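Siderophore enterobactin esterase (Emericella nidulans, PDB 6GUO) hydrolyses the ester bonds of the xenosiderophore enterobactin, an activity required for the intracellular release of iron. Local coordinates at the interface of chains A and B. Numbering follows the deposited sequence. Chains: chain A/B, Putative siderophore-degrading esterase (Eurofung).

The interface of chains A and B. Residues chain A 61-62, 96-98, 288; chain B 39, 69, 72-73, 76-77.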
ATOM      1  N   ASN A  61      -2.248   4.751 -12.695  1.00 15.67           N
ATOM      2  CA  ASN A  61      -1.004   3.974 -12.798  1.00 15.25           C
ATOM      3  C   ASN A  61      -0.246   3.895 -11.470  1.00 15.26           C
ATOM      4  O   ASN A  61       0.516   2.955 -11.261  1.00 17.32           O
ATOM      5  CB  ASN A  61      -0.040   4.536 -13.853  1.00 16.01           C
ATOM      6  CG  ASN A  61      -0.710   4.841 -15.175  1.00 17.03           C
ATOM      7  OD1 ASN A  61      -1.297   5.903 -15.336  1.00 18.20           O
ATOM      8  ND2 ASN A  61      -0.596   3.931 -16.137  1.00 18.71           N
ATOM      9  N   ALA A  62      -0.426   4.895 -10.605  1.00 14.06           N
ATOM     10  CA  ALA A  62       0.284   4.978  -9.320  1.00 13.97           C
ATOM     11  C   ALA A  62      -0.422   4.303  -8.149  1.00 13.50           C
ATOM     12  O   ALA A  62       0.204   4.086  -7.108  1.00 14.44           O
ATOM     13  CB  ALA A  62       0.539   6.437  -8.977  1.00 14.92           C
ATOM     14  N   SER A  96       7.377   5.533 -15.641  1.00 27.72           N
ATOM     15  CA  SER A  96       6.941   6.229 -14.435  1.00 25.81           C
ATOM     16  C   SER A  96       5.483   5.862 -14.171  1.00 23.81           C
ATOM     17  O   SER A  96       4.814   5.324 -15.056  1.00 25.17           O
ATOM     18  CB  SER A  96       7.087   7.743 -14.634  1.00 27.71           C
ATOM     19  OG  SER A  96       6.518   8.482 -13.569  1.00 25.69           O
ATOM     20  N   VAL A  97       5.003   6.135 -12.961  1.00 20.22           N
ATOM     21  CA  VAL A  97       3.580   5.914 -12.634  1.00 19.51           C
ATOM     22  C   VAL A  97       2.744   7.203 -12.610  1.00 19.54           C
ATOM     23  O   VAL A  97       1.544   7.143 -12.339  1.00 19.33           O
ATOM     24  CB  VAL A  97       3.386   5.111 -11.325  1.00 19.66           C
ATOM     25  CG1 VAL A  97       4.013   3.733 -11.456  1.00 20.64           C
ATOM     26  CG2 VAL A  97       3.925   5.852 -10.106  1.00 19.70           C
ATOM     27  N   PHE A  98       3.366   8.353 -12.881  1.00 19.88           N
ATOM     28  CA  PHE A  98       2.643   9.619 -13.027  1.00 20.79           C
ATOM     29  C   PHE A  98       2.862  10.179 -14.423  1.00 21.31           C
ATOM     30  O   PHE A  98       3.939  10.010 -14.995  1.00 21.76           O
ATOM     31  CB  PHE A  98       3.104  10.644 -11.994  1.00 21.24           C
ATOM     32  CG  PHE A  98       2.894  10.202 -10.575  1.00 21.40           C
ATOM     33  CD1 PHE A  98       1.637  10.287  -9.988  1.00 21.96           C
ATOM     34  CD2 PHE A  98       3.949   9.700  -9.828  1.00 22.07           C
ATOM     35  CE1 PHE A  98       1.438   9.873  -8.680  1.00 22.12           C
ATOM     36  CE2 PHE A  98       3.759   9.286  -8.518  1.00 22.22           C
ATOM     37  CZ  PHE A  98       2.501   9.376  -7.942  1.00 22.83           C
ATOM     38  N   ILE A 288       0.705   8.469   0.617  1.00 15.82           N
ATOM     39  CA  ILE A 288      -0.177   7.891  -0.408  1.00 17.37           C
ATOM     40  C   ILE A 288      -0.639   6.484  -0.021  1.00 17.63           C
ATOM     41  O   ILE A 288      -1.843   6.209   0.008  1.00 18.09           O
ATOM     42  CB  ILE A 288       0.476   7.891  -1.812  1.00 18.00           C
ATOM     43  CG1 ILE A 288       0.615   9.334  -2.313  1.00 18.32           C
ATOM     44  CG2 ILE A 288      -0.355   7.077  -2.805  1.00 18.30           C
ATOM     45  CD1 ILE A 288       1.423   9.497  -3.583  1.00 18.55           C
TER
ATOM     46  N   LEU B  39      10.728   0.382 -13.126  1.00 16.23           N
ATOM     47  CA  LEU B  39      10.134   0.665 -14.432  1.00 16.13           C
ATOM     48  C   LEU B  39      11.127   1.206 -15.466  1.00 17.71           C
ATOM     49  O   LEU B  39      10.880   1.098 -16.666  1.00 19.05           O
ATOM     50  CB  LEU B  39       8.976   1.650 -14.277  1.00 17.76           C
ATOM     51  CG  LEU B  39       7.752   1.184 -13.494  1.00 19.04           C
ATOM     52  CD1 LEU B  39       6.739   2.313 -13.432  1.00 20.15           C
ATOM     53  CD2 LEU B  39       7.131  -0.051 -14.121  1.00 19.90           C
ATOM     54  N   GLU B  69       4.300  -1.173  -5.814  1.00 14.93           N
ATOM     55  CA  GLU B  69       3.761   0.131  -6.173  1.00 15.21           C
ATOM     56  C   GLU B  69       4.277   1.257  -5.279  1.00 14.45           C
ATOM     57  O   GLU B  69       4.485   2.364  -5.759  1.00 14.28           O
ATOM     58  CB  GLU B  69       2.236   0.107  -6.191  1.00 15.33           C
ATOM     59  CG  GLU B  69       1.665   1.236  -7.023  1.00 16.25           C
ATOM     60  CD  GLU B  69       0.198   1.062  -7.296  1.00 18.56           C
ATOM     61  OE1 GLU B  69      -0.586   1.184  -6.328  1.00 20.40           O
ATOM     62  OE2 GLU B  69      -0.164   0.794  -8.465  1.00 19.41           O
ATOM     63  N   ARG B  72       7.598   2.065  -6.848  1.00 13.72           N
ATOM     64  CA  ARG B  72       7.466   2.733  -8.149  1.00 14.28           C
ATOM     65  C   ARG B  72       7.027   4.195  -8.038  1.00 14.95           C
ATOM     66  O   ARG B  72       7.480   5.031  -8.823  1.00 15.34           O
ATOM     67  CB  ARG B  72       6.556   1.930  -9.065  1.00 15.78           C
ATOM     68  CG  ARG B  72       7.239   0.650  -9.489  1.00 16.55           C
ATOM     69  CD  ARG B  72       6.348  -0.291 -10.254  1.00 17.18           C
ATOM     70  NE  ARG B  72       7.118  -1.468 -10.633  1.00 16.01           N
ATOM     71  CZ  ARG B  72       6.696  -2.437 -11.441  1.00 16.08           C
ATOM     72  NH1 ARG B  72       5.481  -2.406 -11.991  1.00 16.58           N
ATOM     73  NH2 ARG B  72       7.512  -3.452 -11.707  1.00 11.81           N
ATOM     74  N   ARG B  73       6.178   4.504  -7.060  1.00 15.07           N
ATOM     75  CA  ARG B  73       5.814   5.901  -6.781  1.00 15.87           C
ATOM     76  C   ARG B  73       7.036   6.716  -6.344  1.00 15.91           C
ATOM     77  O   ARG B  73       7.276   7.811  -6.867  1.00 16.29           O
ATOM     78  CB  ARG B  73       4.699   5.994  -5.737  1.00 15.45           C
ATOM     79  CG  ARG B  73       3.331   5.584  -6.256  1.00 15.39           C
ATOM     80  CD  ARG B  73       2.224   6.014  -5.313  1.00 15.48           C
ATOM     81  NE  ARG B  73       2.340   5.388  -3.995  1.00 16.33           N
ATOM     82  CZ  ARG B  73       1.749   4.259  -3.598  1.00 16.53           C
ATOM     83  NH1 ARG B  73       0.966   3.542  -4.409  1.00 16.56           N
ATOM     84  NH2 ARG B  73       1.954   3.831  -2.354  1.00 16.62           N
ATOM     85  N   SER B  76       9.672   7.100  -9.184  1.00 16.38           N
ATOM     86  CA  SER B  76       9.237   8.065 -10.198  0.50 17.28           C
ATOM     87  C   SER B  76       9.601   9.498  -9.797  1.00 18.28           C
ATOM     88  O   SER B  76       9.984  10.303 -10.643  1.00 20.90           O
ATOM     89  CB  SER B  76       7.732   7.948 -10.461  0.50 17.77           C
ATOM     90  OG  SER B  76       6.968   8.370  -9.349  0.50 19.76           O
ATOM     91  N   HIS B  77       9.488   9.808  -8.509  1.00 19.24           N
ATOM     92  CA  HIS B  77       9.840  11.139  -7.994  1.00 22.03           C
ATOM     93  C   HIS B  77      11.330  11.319  -7.719  1.00 22.13           C
ATOM     94  O   HIS B  77      11.817  12.452  -7.704  1.00 23.15           O
ATOM     95  CB  HIS B  77       9.043  11.451  -6.733  1.00 23.86           C
ATOM     96  CG  HIS B  77       7.615  11.789  -7.009  1.00 27.52           C
ATOM     97  ND1 HIS B  77       7.235  12.996  -7.555  1.00 30.70           N
ATOM     98  CD2 HIS B  77       6.479  11.073  -6.846  1.00 30.41           C
ATOM     99  CE1 HIS B  77       5.924  13.013  -7.706  1.00 32.40           C
ATOM    100  NE2 HIS B  77       5.441  11.858  -7.285  1.00 31.83           N
TER
HETATM  101  O   HOH W   1       1.727   0.770 -10.409  1.00 28.11           O
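Helix 60-77 of chain B packs here against the start of the same helix in chain A, the loop A:Ser96 to A:Phe98 and the first turn of helix 288-301.

B:Arg73 makes a direct polar link across the interface. Its chain bends at chi3 (-62°), bringing the guanidinium back towards A:Ala62, and rotation about the last bond sets its plane, so that NH1 donates to the main-chain carbonyl A:Ala62 O at 2.9 Å. The bond is nearly straight, 166° at the hydrogen, lies in the guanidinium plane and approaches almost along the C=O axis. B:Glu69, one helical turn earlier and extended beyond CG, sets its carboxylate OE1 at the same edge, 3.4 Å from B:Arg73 NH1, a salt bridge within chain B that should help fix the guanidinium's rotation. A:Ala62 O lies over the flat face of this carboxylate, 3.1 Å from B:Glu69 OE1; two acceptors so placed would be expected to repel, which B:Arg73 NH1, meeting both oxygens, may offset. The other carboxylate oxygen, B:Glu69 OE2, reaches a water at 2.7 Å, which in turn lies 2.6 Å from A:Asn61 O, bridging to a second backbone carbonyl.

Apolar contacts flank this polar group. A:Ile288 CG2 sits 3.4 Å above one face of the B:Arg73 guanidinium, towards its rim, while B:Glu69 O faces the opposite side. A:Val97 divides its branches: CG1 crosses B:Leu39 at about a right angle, 3.7 Å from CD1, and also meets B:Arg72 CB, whereas CG2 rests on the helix backbone at B:Arg73 CA.

At the aromatic end, the CD2-CE2 edge of A:Phe98 meets B:Ser76 OG in the ring plane. That hydroxyl, in the crowded position between backbone N and carbonyl carbon (chi1 68°), donates to B:Arg73 O within its own helix. The imidazole of B:His77 crosses A:Phe98, its NE2 3.3 Å from CE2. A:Phe98 N donates a hydrogen bond to A:Ser96 OG, which should stiffen the loop.

Repeated by the two-fold axis, this patch contributes to holding the EstA homodimer together.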